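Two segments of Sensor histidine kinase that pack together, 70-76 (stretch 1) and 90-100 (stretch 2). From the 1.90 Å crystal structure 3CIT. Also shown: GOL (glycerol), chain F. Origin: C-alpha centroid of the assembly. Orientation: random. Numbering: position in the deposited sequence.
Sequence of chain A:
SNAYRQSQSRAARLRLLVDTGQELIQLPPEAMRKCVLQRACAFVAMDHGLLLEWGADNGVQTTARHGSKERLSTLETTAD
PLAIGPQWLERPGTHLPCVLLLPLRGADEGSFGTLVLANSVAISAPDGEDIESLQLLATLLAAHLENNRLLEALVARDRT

Stretch 1, residues 70-76: ERLSTLE
Stretch 2 (90-100) ERPGTHLPCVL

Stretch 1 opens in a helix that begins earlier in the chain (phi/psi near -60/-40 at Glu 70 to Leu 72) and runs through a type I turn, Leu 72 to Leu 75, before extending at Leu 75 and Glu 76 (psi 136° and 146°). Stretch 2 makes a type II turn, Arg 91 to Thr 94, with Gly 93 at phi 84°, then enters a strand at Cys 98. The backbones come nearest at Arg 71 and His 95, CA to CA 6.0 Å; 431 Å² is buried in all. Glu 70 (chi1 t, chi2 t) lends its O to Ser 73 OG at 2.7 Å. Arg 71 (m, t, t, chi4 -141°) points toward stretch 2, and its NH1 donates to His 95 O at 2.8 Å, the one direct hydrogen bond across the contact. His 95 (m, chi2 86°) sets CD2 over a guanidinium face, 3.7 Å from Arg 71 CZ, so that the Arg meets the ring's edge. Glycerol bridges the pair: Arg 71 NE and NH2 donate to its O3 (2.7 Å) and O2 (2.8 Å), while His 95 NE2 hydrogen-bonds its O1 at 2.8 Å. Water 1 links Arg 71 NH1 to Thr 94 O, 3.1 Å from each. Thr 74 (p) turns OG1 back to Arg 71 O (2.6 Å) and accepts from water 2 at 2.7 Å; that water in turn accepts from Arg 91 NH2 at 2.7 Å, joining the stretches through solvent. Leu 75 (m, t) supplies the apolar centre: its CG lies 3.7 Å from Leu 96 CD1 (Leu 96 m, t) and its CD2 3.9 Å from Val 99 CG2 (Val 99 t). Leu 75 CD2 also covers a face of the Arg 91 guanidinium, 4.0 Å from NH2. Arg 91 (m, t, p, chi4 -104°) is held in place as NH2 donates to Leu 96 O at 2.9 Å.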

# COMPACT_ATOMS: atom_id res chain seq x y z
N GLU A 70 25.05 18.31 8.81
CA GLU A 70 24.54 19.32 9.74
C GLU A 70 23.01 19.30 9.73
O GLU A 70 22.37 19.15 10.77
CB GLU A 70 25.14 20.70 9.39
CG GLU A 70 24.37 21.94 9.89
CD GLU A 70 25.16 23.25 9.92
OE1 GLU A 70 26.25 23.36 9.27
OE2 GLU A 70 24.69 24.18 10.61
N ARG A 71 22.40 19.44 8.55
CA ARG A 71 20.94 19.47 8.47
C ARG A 71 20.38 18.09 8.77
O ARG A 71 19.34 17.96 9.46
CB ARG A 71 20.43 20.03 7.13
CG ARG A 71 20.77 21.52 6.94
CD ARG A 71 19.91 22.22 5.86
NE ARG A 71 20.20 23.68 5.93
CZ ARG A 71 19.31 24.66 5.80
NH1 ARG A 71 18.04 24.39 5.58
NH2 ARG A 71 19.71 25.93 5.89
N LEU A 72 21.06 17.04 8.31
CA LEU A 72 20.58 15.67 8.59
C LEU A 72 20.46 15.42 10.10
O LEU A 72 19.52 14.73 10.52
CB LEU A 72 21.51 14.63 7.95
CG LEU A 72 21.39 14.51 6.42
CD1 LEU A 72 22.47 13.56 5.92
CD2 LEU A 72 19.99 14.08 6.04
N SER A 73 21.36 16.01 10.90
CA SER A 73 21.38 15.79 12.37
C SER A 73 20.10 16.25 13.05
O SER A 73 19.79 15.82 14.17
CB SER A 73 22.59 16.46 13.01
OG SER A 73 22.44 17.85 13.10
N THR A 74 19.38 17.17 12.40
CA THR A 74 18.16 17.75 12.96
C THR A 74 16.97 16.81 12.90
O THR A 74 15.98 17.04 13.56
CB THR A 74 17.77 19.07 12.25
OG1 THR A 74 17.38 18.82 10.89
CG2 THR A 74 18.95 20.08 12.34
N LEU A 75 17.06 15.76 12.10
CA LEU A 75 15.99 14.78 12.02
C LEU A 75 16.01 13.81 13.20
O LEU A 75 17.07 13.32 13.63
CB LEU A 75 16.13 13.98 10.75
CG LEU A 75 16.03 14.73 9.43
CD1 LEU A 75 16.33 13.76 8.31
CD2 LEU A 75 14.66 15.38 9.27
N GLU A 76 14.82 13.55 13.73
CA GLU A 76 14.61 12.49 14.70
C GLU A 76 14.98 11.16 14.08
O GLU A 76 14.82 10.96 12.88
CB GLU A 76 13.15 12.46 15.15
CG GLU A 76 12.82 13.63 16.08
CD GLU A 76 13.51 13.50 17.43
OE1 GLU A 76 13.18 12.52 18.17
OE2 GLU A 76 14.38 14.36 17.75
N GLU A 90 5.40 17.53 6.79
CA GLU A 90 5.72 18.96 6.68
C GLU A 90 6.18 19.41 8.06
O GLU A 90 5.49 19.18 9.04
CB GLU A 90 4.50 19.78 6.28
CG GLU A 90 3.95 19.42 4.93
CD GLU A 90 2.74 20.28 4.57
OE1 GLU A 90 1.69 20.15 5.22
OE2 GLU A 90 2.87 21.12 3.66
N ARG A 91 7.32 20.08 8.11
CA ARG A 91 7.94 20.51 9.34
C ARG A 91 8.29 22.00 9.15
O ARG A 91 9.44 22.37 8.94
CB ARG A 91 9.15 19.65 9.63
CG ARG A 91 8.87 18.14 9.71
CD ARG A 91 10.14 17.28 9.99
NE ARG A 91 10.89 17.68 11.18
CZ ARG A 91 12.05 18.36 11.18
NH1 ARG A 91 12.64 18.67 12.34
NH2 ARG A 91 12.65 18.73 10.06
N PRO A 92 7.28 22.86 9.17
CA PRO A 92 7.48 24.26 8.79
C PRO A 92 8.52 24.99 9.65
O PRO A 92 8.58 24.79 10.85
CB PRO A 92 6.10 24.88 9.00
CG PRO A 92 5.19 23.81 8.97
CD PRO A 92 5.87 22.60 9.50
N GLY A 93 9.37 25.78 9.00
CA GLY A 93 10.32 26.62 9.70
C GLY A 93 11.62 25.94 10.10
O GLY A 93 12.51 26.61 10.67
N THR A 94 11.74 24.63 9.83
CA THR A 94 12.89 23.82 10.24
C THR A 94 13.91 23.79 9.13
O THR A 94 13.69 24.33 8.03
CB THR A 94 12.47 22.37 10.60
OG1 THR A 94 11.98 21.73 9.43
CG2 THR A 94 11.40 22.32 11.77
N HIS A 95 15.04 23.16 9.41
CA HIS A 95 16.11 23.04 8.42
C HIS A 95 15.72 22.15 7.22
O HIS A 95 16.27 22.28 6.14
CB HIS A 95 17.37 22.50 9.09
CG HIS A 95 18.12 23.52 9.88
ND1 HIS A 95 17.82 23.81 11.20
CD2 HIS A 95 19.12 24.36 9.53
CE1 HIS A 95 18.63 24.75 11.63
NE2 HIS A 95 19.42 25.12 10.64
N LEU A 96 14.80 21.23 7.46
CA LEU A 96 14.32 20.23 6.49
C LEU A 96 12.81 20.18 6.56
O LEU A 96 12.20 19.29 7.20
CB LEU A 96 14.93 18.84 6.75
CG LEU A 96 16.45 18.74 6.56
CD1 LEU A 96 17.01 17.41 7.04
CD2 LEU A 96 16.85 18.98 5.07
N PRO A 97 12.17 21.18 5.97
CA PRO A 97 10.72 21.31 6.11
C PRO A 97 9.82 20.26 5.44
O PRO A 97 8.63 20.29 5.64
CB PRO A 97 10.42 22.70 5.56
CG PRO A 97 11.59 23.11 4.79
CD PRO A 97 12.78 22.33 5.27
N CYS A 98 10.40 19.39 4.62
CA CYS A 98 9.66 18.33 3.93
C CYS A 98 10.48 17.05 4.11
O CYS A 98 11.68 17.04 3.83
CB CYS A 98 9.51 18.69 2.42
SG CYS A 98 8.36 19.98 2.23
N VAL A 99 9.80 15.98 4.51
CA VAL A 99 10.41 14.67 4.71
C VAL A 99 9.48 13.58 4.19
O VAL A 99 8.27 13.61 4.43
CB VAL A 99 10.71 14.44 6.19
CG1 VAL A 99 11.27 12.99 6.44
CG2 VAL A 99 11.69 15.51 6.69
N LEU A 100 10.06 12.61 3.51
CA LEU A 100 9.37 11.40 3.03
C LEU A 100 10.02 10.18 3.68
O LEU A 100 11.25 9.99 3.59
CB LEU A 100 9.45 11.34 1.50
CG LEU A 100 8.83 10.13 0.80
CD1 LEU A 100 7.29 10.00 1.03
CD2 LEU A 100 9.21 10.05 -0.73
C1 GOL F . 22.14 25.74 8.99
O1 GOL F . 21.32 26.80 9.51
C2 GOL F . 22.94 26.15 7.75
O2 GOL F . 22.17 26.91 6.83
C3 GOL F . 23.63 24.94 7.10
O3 GOL F . 22.82 24.08 6.31
O HOH W 1 15.18 25.45 5.61
O HOH W 2 15.04 20.00 10.48